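Cysteine desulfurase (Thermococcus onnurineus, PDB 5B89) probably catalyses the pyridoxal-phosphate-dependent removal of sulfur from L-cysteine, passing it to a sulfur carrier and releasing L-alanine. Local coordinates at residues T106-S109 with L110-A114; L139-Q142 with R143-T146; L247-E251 with E252-T256. All coordinates share one frame; numbering follows the deposited sequence.

Interaction 1: residues T106-S109 with L110-A114; sequences TSES and LNLVA. With PLP (pyridoxal-5'-phosphate), chain G.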
ATOM      1  N   THR B 106       1.779  -4.172  -8.041  1.00  9.45           N
ATOM      2  CA  THR B 106       2.406  -5.408  -8.605  1.00  9.65           C
ATOM      3  C   THR B 106       3.784  -5.570  -8.104  1.00 10.65           C
ATOM      4  O   THR B 106       4.251  -6.660  -7.799  1.00 10.03           O
ATOM      5  CB  THR B 106       2.402  -5.383 -10.126  1.00 10.80           C
ATOM      6  OG1 THR B 106       1.067  -5.423 -10.638  1.00 13.04           O
ATOM      7  CG2 THR B 106       3.170  -6.477 -10.727  1.00 12.25           C
ATOM      8  N   SER B 107       4.523  -4.451  -8.019  1.00 10.16           N
ATOM      9  CA  SER B 107       5.934  -4.480  -7.615  1.00 10.13           C
ATOM     10  C   SER B 107       6.051  -5.073  -6.181  1.00 10.89           C
ATOM     11  O   SER B 107       6.929  -6.002  -5.979  1.00 11.28           O
ATOM     12  CB  SER B 107       6.537  -3.116  -7.629  1.00 10.42           C
ATOM     13  OG  SER B 107       6.472  -2.589  -8.974  1.00 14.08           O
ATOM     14  N   GLU B 108       5.233  -4.632  -5.238  1.00 10.86           N
ATOM     15  CA  GLU B 108       5.205  -5.218  -3.891  1.00 10.35           C
ATOM     16  C   GLU B 108       4.903  -6.730  -4.026  1.00 10.92           C
ATOM     17  O   GLU B 108       5.622  -7.562  -3.449  1.00 10.28           O
ATOM     18  CB  GLU B 108       4.243  -4.545  -2.942  1.00 11.33           C
ATOM     19  CG  GLU B 108       4.234  -5.168  -1.558  1.00 11.99           C
ATOM     20  CD  GLU B 108       3.117  -4.613  -0.645  1.00 14.14           C
ATOM     21  OE1 GLU B 108       2.741  -3.454  -0.795  1.00 15.66           O
ATOM     22  OE2 GLU B 108       2.795  -5.287   0.352  1.00 18.53           O
ATOM     23  N   SER B 109       3.847  -7.090  -4.785  1.00  9.44           N
ATOM     24  CA  SER B 109       3.509  -8.495  -4.919  1.00 10.04           C
ATOM     25  C   SER B 109       4.659  -9.371  -5.410  1.00 10.26           C
ATOM     26  O   SER B 109       4.947 -10.433  -4.781  1.00 10.25           O
ATOM     27  CB  SER B 109       2.386  -8.644  -5.907  1.00 11.04           C
ATOM     28  OG  SER B 109       1.190  -8.020  -5.465  1.00 10.39           O
ATOM     29  N   LEU B 110       5.398  -8.921  -6.420  1.00 10.76           N
ATOM     30  CA  LEU B 110       6.505  -9.749  -6.939  1.00 11.14           C
ATOM     31  C   LEU B 110       7.683  -9.805  -5.983  1.00 11.11           C
ATOM     32  O   LEU B 110       8.262 -10.864  -5.795  1.00 11.82           O
ATOM     33  CB  LEU B 110       6.977  -9.207  -8.300  1.00 10.97           C
ATOM     34  CG  LEU B 110       5.943  -9.337  -9.419  1.00 12.33           C
ATOM     35  CD1 LEU B 110       6.313  -8.501 -10.643  1.00 12.79           C
ATOM     36  CD2 LEU B 110       5.658 -10.782  -9.850  1.00 14.46           C
ATOM     37  N   ASN B 111       7.952  -8.718  -5.297  1.00 11.28           N
ATOM     38  CA  ASN B 111       8.992  -8.736  -4.249  1.00 11.20           C
ATOM     39  C   ASN B 111       8.577  -9.714  -3.159  1.00 12.78           C
ATOM     40  O   ASN B 111       9.420 -10.428  -2.633  1.00 13.00           O
ATOM     41  CB  ASN B 111       9.196  -7.361  -3.624  1.00 12.40           C
ATOM     42  CG  ASN B 111      10.196  -6.534  -4.412  1.00 15.61           C
ATOM     43  OD1 ASN B 111      11.417  -6.511  -4.125  1.00 14.43           O
ATOM     44  ND2 ASN B 111       9.712  -5.792  -5.408  1.00 13.84           N
ATOM     45  N   LEU B 112       7.291  -9.725  -2.754  1.00 11.46           N
ATOM     46  CA  LEU B 112       6.831 -10.670  -1.715  1.00 11.90           C
ATOM     47  C   LEU B 112       7.029 -12.098  -2.152  1.00 12.00           C
ATOM     48  O   LEU B 112       7.358 -12.943  -1.292  1.00 12.55           O
ATOM     49  CB  LEU B 112       5.386 -10.407  -1.319  1.00 12.18           C
ATOM     50  CG  LEU B 112       5.116  -9.078  -0.636  1.00 14.36           C
ATOM     51  CD1 LEU B 112       3.607  -9.048  -0.407  1.00 15.41           C
ATOM     52  CD2 LEU B 112       5.931  -8.907   0.618  1.00 16.80           C
ATOM     53  N   VAL B 113       6.808 -12.404  -3.402  1.00 10.26           N
ATOM     54  CA  VAL B 113       7.058 -13.771  -3.882  1.00 11.58           C
ATOM     55  C   VAL B 113       8.515 -14.127  -3.673  1.00 12.61           C
ATOM     56  O   VAL B 113       8.784 -15.245  -3.140  1.00 12.99           O
ATOM     57  CB  VAL B 113       6.622 -13.995  -5.341  1.00 11.69           C
ATOM     58  CG1 VAL B 113       6.958 -15.426  -5.869  1.00 12.50           C
ATOM     59  CG2 VAL B 113       5.157 -13.693  -5.538  1.00 11.92           C
ATOM     60  N   ALA B 114       9.400 -13.279  -4.143  1.00 11.65           N
ATOM     61  CA  ALA B 114      10.842 -13.608  -4.046  1.00 13.12           C
ATOM     62  C   ALA B 114      11.217 -13.677  -2.553  1.00 14.99           C
ATOM     63  O   ALA B 114      12.006 -14.655  -2.174  1.00 16.72           O
ATOM     64  CB  ALA B 114      11.674 -12.539  -4.750  1.00 13.88           C
TER
HETATM   65  N1  PLP G 400       5.043  -5.181 -14.613  1.00 20.50           N
HETATM   66  C2  PLP G 400       4.493  -4.735 -15.776  1.00 24.78           C
HETATM   67  C2A PLP G 400       4.455  -5.612 -17.008  1.00 28.80           C
HETATM   68  C3  PLP G 400       4.008  -3.415 -15.777  1.00 26.38           C
HETATM   69  O3  PLP G 400       3.445  -2.922 -16.908  1.00 33.10           O
HETATM   70  C4  PLP G 400       4.028  -2.643 -14.587  1.00 27.53           C
HETATM   71  C4A PLP G 400       3.523  -1.149 -14.673  1.00 34.01           C
HETATM   72  C5  PLP G 400       4.549  -3.236 -13.408  1.00 21.39           C
HETATM   73  C6  PLP G 400       5.080  -4.508 -13.426  1.00 23.74           C
HETATM   74  C5A PLP G 400       4.615  -2.391 -12.140  1.00 24.25           C
HETATM   75  O4P PLP G 400       3.255  -2.119 -11.683  1.00 15.48           O
HETATM   76  P   PLP G 400       3.221  -1.190 -10.443  1.00 12.13           P
HETATM   77  O1P PLP G 400       1.800  -0.983 -10.222  1.00 15.64           O
HETATM   78  O2P PLP G 400       3.938   0.091 -10.874  1.00 17.09           O
HETATM   79  O3P PLP G 400       3.947  -1.840  -9.360  1.00 11.67           O
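N111 grips the carbonyl of S107 twice. Its amide ND2 lies 2.8 Å from S107 O on an almost straight N-H line (176°), with the oxygen in the plane of the amide, while N111 N reaches the same oxygen at 3.0 Å. The two donors come from opposite faces of the S107 carbonyl plane, the side-chain one well above it. ND2 also donates to I262 O of the second subunit, and two acceptors, one in each subunit, hold the amide's rotation. The other i to i+4 backbone bonds run from L110 N to T106 O, from L112 N to E108 O and from V113 N to S109 O.

The bound pyridoxal-5'-phosphate sits at the first turn. Its O3P accepts from S107 N (3.0 Å) and is hydrogen-bonded to S107 OG at 2.7 Å; OG, placed for this beside its own backbone N (chi1 -61°), is also hydrogen-bonded to S136 OG. Phosphate held at a helix N-terminus would probably gain from the helix dipole. The E108 carboxylate is salt-bridged at both oxygens, OE1 to K104 and OE2 to K104 of the second subunit.

Apolar contacts run along the flanks. T106 CG2 and L110 CD1 meet at 3.7 Å, the two side chains pointing the same way, and CG2 also lies 3.8 Å from C6 of the cofactor ring. E108 CG packs on L112.

Helix 106-117 follows strand 100-103 at the edge of the seven-stranded sheet. T106, L110 and V113 pack on strands 206-210 and 229-233, and N111, V113 and A114 meet helix 139-148.

Interaction 2: residues L139-Q142 with R143-T146; sequences LPWQ and RLAT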
ATOM      1  N   LEU B 139      14.512  -7.348 -11.019  1.00 14.22           N
ATOM      2  CA  LEU B 139      15.355  -7.073  -9.891  1.00 14.54           C
ATOM      3  C   LEU B 139      15.186  -8.019  -8.732  1.00 15.57           C
ATOM      4  O   LEU B 139      16.181  -8.431  -8.145  1.00 16.01           O
ATOM      5  CB  LEU B 139      15.211  -5.607  -9.440  1.00 18.34           C
ATOM      6  CG  LEU B 139      16.164  -4.606 -10.044  1.00 18.32           C
ATOM      7  CD1 LEU B 139      16.056  -4.573 -11.542  1.00 19.87           C
ATOM      8  CD2 LEU B 139      15.928  -3.241  -9.423  1.00 19.14           C
ATOM      9  N   PRO B 140      13.943  -8.356  -8.301  1.00 13.99           N
ATOM     10  CA  PRO B 140      13.891  -9.294  -7.202  1.00 15.24           C
ATOM     11  C   PRO B 140      14.576 -10.616  -7.500  1.00 15.21           C
ATOM     12  O   PRO B 140      15.130 -11.229  -6.544  1.00 16.03           O
ATOM     13  CB  PRO B 140      12.365  -9.434  -6.919  1.00 15.11           C
ATOM     14  CG  PRO B 140      11.792  -8.153  -7.480  1.00 15.16           C
ATOM     15  CD  PRO B 140      12.615  -7.888  -8.716  1.00 14.29           C
ATOM     16  N   TRP B 141      14.522 -11.090  -8.728  1.00 15.18           N
ATOM     17  CA  TRP B 141      15.114 -12.359  -9.091  1.00 14.84           C
ATOM     18  C   TRP B 141      16.621 -12.197  -9.183  1.00 18.14           C
ATOM     19  O   TRP B 141      17.380 -13.144  -8.799  1.00 16.88           O
ATOM     20  CB  TRP B 141      14.532 -12.882 -10.376  1.00 14.36           C
ATOM     21  CG  TRP B 141      13.002 -12.909 -10.366  1.00 17.41           C
ATOM     22  CD1 TRP B 141      12.242 -12.200 -11.219  1.00 19.18           C
ATOM     23  CD2 TRP B 141      12.180 -13.562  -9.469  1.00 18.09           C
ATOM     24  NE1 TRP B 141      10.935 -12.395 -10.912  1.00 20.94           N
ATOM     25  CE2 TRP B 141      10.868 -13.173  -9.804  1.00 18.35           C
ATOM     26  CE3 TRP B 141      12.393 -14.370  -8.347  1.00 20.72           C
ATOM     27  CZ2 TRP B 141       9.743 -13.649  -9.088  1.00 20.05           C
ATOM     28  CZ3 TRP B 141      11.249 -14.838  -7.637  1.00 24.37           C
ATOM     29  CH2 TRP B 141       9.983 -14.481  -8.053  1.00 20.42           C
ATOM     30  N   GLN B 142      17.078 -11.057  -9.686  1.00 15.84           N
ATOM     31  CA  GLN B 142      18.537 -10.748  -9.699  1.00 17.03           C
ATOM     32  C   GLN B 142      19.113 -10.709  -8.361  1.00 18.24           C
ATOM     33  O   GLN B 142      20.238 -11.258  -8.148  1.00 18.69           O
ATOM     34  CB  GLN B 142      18.790  -9.416 -10.413  1.00 18.35           C
ATOM     35  CG  GLN B 142      18.589  -9.473 -11.893  1.00 17.53           C
ATOM     36  CD  GLN B 142      18.740  -8.091 -12.518  1.00 20.91           C
ATOM     37  OE1 GLN B 142      18.357  -7.090 -11.890  1.00 21.83           O
ATOM     38  NE2 GLN B 142      19.205  -8.028 -13.714  1.00 24.03           N
ATOM     39  N   ARG B 143      18.489 -10.063  -7.395  1.00 16.51           N
ATOM     40  CA  ARG B 143      18.934  -9.974  -6.003  1.00 17.68           C
ATOM     41  C   ARG B 143      18.994 -11.345  -5.430  1.00 18.16           C
ATOM     42  O   ARG B 143      20.019 -11.715  -4.797  1.00 19.52           O
ATOM     43  CB  ARG B 143      18.074  -8.993  -5.137  1.00 20.54           C
ATOM     44  CG  ARG B 143      18.472  -8.868  -3.700  1.00 22.25           C
ATOM     45  CD  ARG B 143      17.517  -7.863  -2.953  1.00 20.50           C
ATOM     46  NE  ARG B 143      16.123  -8.255  -3.005  1.00 25.50           N
ATOM     47  CZ  ARG B 143      15.091  -7.516  -2.574  1.00 22.67           C
ATOM     48  NH1 ARG B 143      15.342  -6.329  -2.048  1.00 23.79           N
ATOM     49  NH2 ARG B 143      13.811  -8.017  -2.693  1.00 23.25           N
ATOM     50  N   LEU B 144      17.957 -12.145  -5.595  1.00 18.93           N
ATOM     51  CA  LEU B 144      17.883 -13.505  -4.963  1.00 19.47           C
ATOM     52  C   LEU B 144      19.024 -14.320  -5.555  1.00 17.51           C
ATOM     53  O   LEU B 144      19.793 -15.030  -4.826  1.00 20.44           O
ATOM     54  CB  LEU B 144      16.512 -14.081  -5.197  1.00 22.98           C
ATOM     55  CG  LEU B 144      16.086 -15.340  -4.478  1.00 27.81           C
ATOM     56  CD1 LEU B 144      16.101 -15.035  -2.987  1.00 27.41           C
ATOM     57  CD2 LEU B 144      14.678 -15.710  -4.934  1.00 31.48           C
ATOM     58  N   ALA B 145      19.201 -14.248  -6.872  1.00 18.40           N
ATOM     59  CA  ALA B 145      20.236 -15.072  -7.555  1.00 20.99           C
ATOM     60  C   ALA B 145      21.644 -14.660  -7.097  1.00 23.77           C
ATOM     61  O   ALA B 145      22.512 -15.556  -6.909  1.00 23.78           O
ATOM     62  CB  ALA B 145      20.131 -14.969  -9.081  1.00 20.99           C
ATOM     63  N   THR B 146      21.881 -13.381  -6.895  1.00 21.84           N
ATOM     64  CA  THR B 146      23.192 -12.862  -6.443  1.00 23.29           C
ATOM     65  C   THR B 146      23.393 -13.322  -5.014  1.00 24.05           C
ATOM     66  O   THR B 146      24.444 -13.864  -4.712  1.00 25.74           O
ATOM     67  CB  THR B 146      23.244 -11.329  -6.470  1.00 23.93           C
ATOM     68  OG1 THR B 146      23.173 -10.973  -7.817  1.00 24.81           O
ATOM     69  CG2 THR B 146      24.499 -10.794  -5.895  1.00 26.30           C
TER
HETATM   70  O   HOH W   1      14.638 -10.577  -3.838  1.00 21.77           O
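Both the backbone NH and the hydroxyl of T146 close on the carbonyl of Q142, one turn back in the helix. T146 N and T146 OG1 each stand 3.0 Å from Q142 O and approach from opposite faces of its plane, the hydroxyl acting as donor. With OG1 beside its own backbone N (chi1 -67°), the hydroxyl is turned back over the preceding turn, leaving CG2 anti to that N. Three more i to i+4 bonds continue the pattern: R143 N to L139 O at 2.9 Å, nearly straight at 170°, then L144 N to P140 O and A145 N to W141 O.

This is the helix of a beta-alpha-beta crossover, linking strand 126-129 to strand 151-154 in the large sheet of a class-V aminotransferase fold. P140 and W141 face helix 106-117, and the indole also lies against L177 and A179 of strand 177-181, its NE1 hydrogen-bonded to D137 OD1.

A water bridges polar atoms that do not meet directly. It donates to P140 O at 2.8 Å and accepts from R143 NE at 2.9 Å, lying at the guanidinium edge in its plane. The P140 carbonyl therefore serves L144 N and the water together. R143 runs extended through its first two torsions and then bends at chi3 (59°), which brings NE back toward the water; NH1 goes on to P260 O of the second subunit. Q142 likewise looks across the interface, its NE2 donating to S271 O and L272 O of the second subunit.

Apolar contact between side chains of the two turns is sparse. L144 CD2 comes to the edge of the W141 ring, near its plane, 4.3 Å from CE3.

Interaction 3: residues L247-E251 with E252-T256; sequences LYIRE and EFFDT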
ATOM      1  N   LEU B 247      -1.796 -10.069  -4.976  1.00 10.28           N
ATOM      2  CA  LEU B 247      -0.936 -11.230  -5.067  1.00 11.18           C
ATOM      3  C   LEU B 247      -1.811 -12.462  -4.882  1.00  9.99           C
ATOM      4  O   LEU B 247      -2.420 -12.684  -3.818  1.00 10.61           O
ATOM      5  CB  LEU B 247       0.187 -11.220  -4.084  1.00 11.50           C
ATOM      6  CG  LEU B 247       1.090 -12.519  -4.047  1.00 12.04           C
ATOM      7  CD1 LEU B 247       1.693 -12.710  -5.365  1.00 13.88           C
ATOM      8  CD2 LEU B 247       2.070 -12.416  -2.912  1.00 14.04           C
ATOM      9  N   TYR B 248      -1.875 -13.298  -5.943  1.00  9.30           N
ATOM     10  CA  TYR B 248      -2.461 -14.621  -5.834  1.00  9.45           C
ATOM     11  C   TYR B 248      -1.433 -15.608  -5.476  1.00  9.87           C
ATOM     12  O   TYR B 248      -0.344 -15.639  -6.047  1.00  9.98           O
ATOM     13  CB  TYR B 248      -3.038 -15.011  -7.217  1.00 10.40           C
ATOM     14  CG  TYR B 248      -3.338 -16.494  -7.458  1.00 10.23           C
ATOM     15  CD1 TYR B 248      -4.454 -17.082  -6.899  1.00 11.96           C
ATOM     16  CD2 TYR B 248      -2.464 -17.248  -8.140  1.00 13.22           C
ATOM     17  CE1 TYR B 248      -4.746 -18.372  -7.153  1.00 11.73           C
ATOM     18  CE2 TYR B 248      -2.727 -18.554  -8.375  1.00 12.45           C
ATOM     19  CZ  TYR B 248      -3.856 -19.099  -7.852  1.00 11.86           C
ATOM     20  OH  TYR B 248      -4.223 -20.481  -8.053  1.00 12.82           O
ATOM     21  N   ILE B 249      -1.776 -16.392  -4.448  1.00  9.44           N
ATOM     22  CA  ILE B 249      -0.961 -17.517  -3.936  1.00 10.22           C
ATOM     23  C   ILE B 249      -1.766 -18.759  -3.986  1.00 10.93           C
ATOM     24  O   ILE B 249      -2.768 -18.932  -3.280  1.00 10.52           O
ATOM     25  CB  ILE B 249      -0.528 -17.284  -2.500  1.00 10.65           C
ATOM     26  CG1 ILE B 249       0.229 -15.950  -2.316  1.00 11.67           C
ATOM     27  CG2 ILE B 249       0.256 -18.470  -1.975  1.00 11.50           C
ATOM     28  CD1 ILE B 249       0.478 -15.566  -0.889  1.00 14.18           C
ATOM     29  N   ARG B 250      -1.413 -19.679  -4.908  1.00 10.92           N
ATOM     30  CA  ARG B 250      -2.180 -20.941  -4.944  1.00 12.99           C
ATOM     31  C   ARG B 250      -2.005 -21.755  -3.636  1.00 11.18           C
ATOM     32  O   ARG B 250      -0.964 -21.784  -3.032  1.00 11.06           O
ATOM     33  CB  ARG B 250      -1.598 -21.727  -6.149  1.00 13.96           C
ATOM     34  CG  ARG B 250      -2.376 -23.007  -6.461  1.00 16.64           C
ATOM     35  CD  ARG B 250      -2.250 -23.553  -7.857  1.00 20.40           C
ATOM     36  NE  ARG B 250      -1.003 -24.117  -7.877  1.00 22.03           N
ATOM     37  CZ  ARG B 250      -0.744 -25.436  -7.693  1.00 34.64           C
ATOM     38  NH1 ARG B 250      -1.706 -26.294  -7.291  1.00 34.20           N
ATOM     39  NH2 ARG B 250       0.524 -25.881  -7.863  1.00 36.21           N
ATOM     40  N   GLU B 251      -3.154 -22.316  -3.260  1.00 11.95           N
ATOM     41  CA  GLU B 251      -3.246 -22.929  -1.946  1.00 13.67           C
ATOM     42  C   GLU B 251      -2.225 -23.998  -1.627  1.00 14.53           C
ATOM     43  O   GLU B 251      -1.816 -24.189  -0.489  1.00 14.99           O
ATOM     44  CB  GLU B 251      -4.674 -23.441  -1.700  1.00 18.12           C
ATOM     45  CG  GLU B 251      -5.137 -24.558  -2.536  1.00 19.60           C
ATOM     46  CD  GLU B 251      -6.585 -25.017  -2.246  1.00 26.03           C
ATOM     47  OE1 GLU B 251      -7.122 -24.668  -1.191  1.00 29.34           O
ATOM     48  OE2 GLU B 251      -7.129 -25.679  -3.126  1.00 36.77           O
ATOM     49  N   GLU B 252      -1.772 -24.701  -2.683  1.00 14.89           N
ATOM     50  CA  GLU B 252      -0.729 -25.599  -2.458  1.00 17.10           C
ATOM     51  C   GLU B 252       0.551 -25.060  -1.886  1.00 16.90           C
ATOM     52  O   GLU B 252       1.391 -25.791  -1.312  1.00 19.56           O
ATOM     53  CB  GLU B 252      -0.490 -26.437  -3.688  1.00 26.60           C
ATOM     54  CG  GLU B 252       0.698 -26.122  -4.501  1.00 36.69           C
ATOM     55  CD  GLU B 252       1.140 -27.342  -5.339  1.00 53.66           C
ATOM     56  OE1 GLU B 252       2.366 -27.683  -5.386  1.00 67.08           O
ATOM     57  OE2 GLU B 252       0.245 -27.965  -5.969  1.00 61.35           O
ATOM     58  N   PHE B 253       0.815 -23.714  -1.946  1.00 13.65           N
ATOM     59  CA  PHE B 253       1.923 -23.081  -1.339  1.00 14.36           C
ATOM     60  C   PHE B 253       1.713 -22.462   0.005  1.00 14.22           C
ATOM     61  O   PHE B 253       2.657 -21.908   0.554  1.00 16.07           O
ATOM     62  CB  PHE B 253       2.452 -21.973  -2.336  1.00 15.19           C
ATOM     63  CG  PHE B 253       2.963 -22.599  -3.594  1.00 14.54           C
ATOM     64  CD1 PHE B 253       4.297 -23.030  -3.700  1.00 16.67           C
ATOM     65  CD2 PHE B 253       2.081 -22.850  -4.617  1.00 16.32           C
ATOM     66  CE1 PHE B 253       4.717 -23.672  -4.882  1.00 18.92           C
ATOM     67  CE2 PHE B 253       2.525 -23.507  -5.740  1.00 19.00           C
ATOM     68  CZ  PHE B 253       3.808 -23.895  -5.847  1.00 18.24           C
ATOM     69  N   PHE B 254       0.530 -22.653   0.607  1.00 15.28           N
ATOM     70  CA  PHE B 254       0.333 -22.054   1.966  1.00 14.81           C
ATOM     71  C   PHE B 254       1.325 -22.627   2.987  1.00 19.77           C
ATOM     72  O   PHE B 254       1.648 -21.921   3.906  1.00 23.53           O
ATOM     73  CB  PHE B 254      -1.080 -22.266   2.398  1.00 14.65           C
ATOM     74  CG  PHE B 254      -2.136 -21.541   1.623  1.00 13.55           C
ATOM     75  CD1 PHE B 254      -1.867 -20.470   0.706  1.00 14.65           C
ATOM     76  CD2 PHE B 254      -3.490 -21.814   1.787  1.00 14.71           C
ATOM     77  CE1 PHE B 254      -2.916 -19.786   0.136  1.00 13.99           C
ATOM     78  CE2 PHE B 254      -4.508 -21.141   1.173  1.00 14.26           C
ATOM     79  CZ  PHE B 254      -4.192 -20.078   0.324  1.00 13.48           C
ATOM     80  N   ASP B 255       1.796 -23.879   2.845  1.00 20.64           N
ATOM     81  CA  ASP B 255       2.758 -24.485   3.848  1.00 27.57           C
ATOM     82  C   ASP B 255       4.217 -24.232   3.482  1.00 30.38           C
ATOM     83  O   ASP B 255       5.098 -24.755   4.111  1.00 32.97           O
ATOM     84  CB  ASP B 255       2.541 -26.042   3.922  1.00 30.11           C
ATOM     85  CG  ASP B 255       1.247 -26.434   4.636  1.00 39.34           C
ATOM     86  OD1 ASP B 255       0.712 -25.607   5.403  1.00 34.24           O
ATOM     87  OD2 ASP B 255       0.746 -27.564   4.399  1.00 43.89           O
ATOM     88  N   THR B 256       4.497 -23.495   2.418  1.00 20.04           N
ATOM     89  CA  THR B 256       5.840 -23.322   1.854  1.00 22.22           C
ATOM     90  C   THR B 256       6.174 -21.786   1.962  1.00 19.06           C
ATOM     91  O   THR B 256       7.216 -21.382   2.341  1.00 24.20           O
ATOM     92  CB  THR B 256       5.885 -23.708   0.338  1.00 25.87           C
ATOM     93  OG1 THR B 256       5.578 -25.088   0.206  1.00 32.88           O
ATOM     94  CG2 THR B 256       7.283 -23.421  -0.315  1.00 27.67           C
TER
HETATM   95  O   HOH W   2      -0.141 -25.800   1.394  1.00 25.86           O
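F254 folds its ring back over the backbone of E251 just where the chain leaves strand 245-249 of the seven-stranded sheet through a short 3-10 turn. E251 CA stands 3.6 Å from the ring centroid and only 4° off its normal, a CH-pi contact square on the face, with E251 CB above the same face. The side chains of I249 and F254 cross obliquely, I249 CG2 coming 4.0 Å from F254 CD1. Replacing F254 by an alanine removes the ring, which would probably uncover E251 CA and leave a gap beside I249 CG2.

R250 and E252 lie alongside each other, pointing the same way, their guanidinium and carboxylate planes 52° apart. E252 OE2 forms a salt bridge to R250 NH2 (2.8 Å) and a weak bond to NH1, while E252 CG lies over a guanidinium face; NH2 has a second acidic partner in D228. F253 turns its ring steeply to the guanidinium, the planes 80° apart, and meets F229.

The turn is closed by F253 N to R250 O at 2.8 Å and F254 N to E251 O at 3.0 Å. A water donates to E251 O and accepts from D255 N at 3.1 Å.

Interaction 1 is the common neighbour of the other two. Interaction 2, its centre 12 Å away, meets it along one flank of helix 106-117: N111 OD1 lies 3.2 Å from R143 NH2, and A114 CB packs on W141 CZ3 at 3.7 Å. On another flank, the strand part of interaction 3 supplies L247, whose CD1 is 3.6 Å from V113 CG2. Interactions 2 and 3 do not touch (nearest atoms about 9 Å apart). Interaction 1 alone contacts the cofactor directly; the side chain of P140 in interaction 2 is about 10 Å from it, and interaction 3 lies away from the active site. Interactions 1 and 2 both reach the second subunit, which contributes T288, hydrogen-bonded to this cofactor.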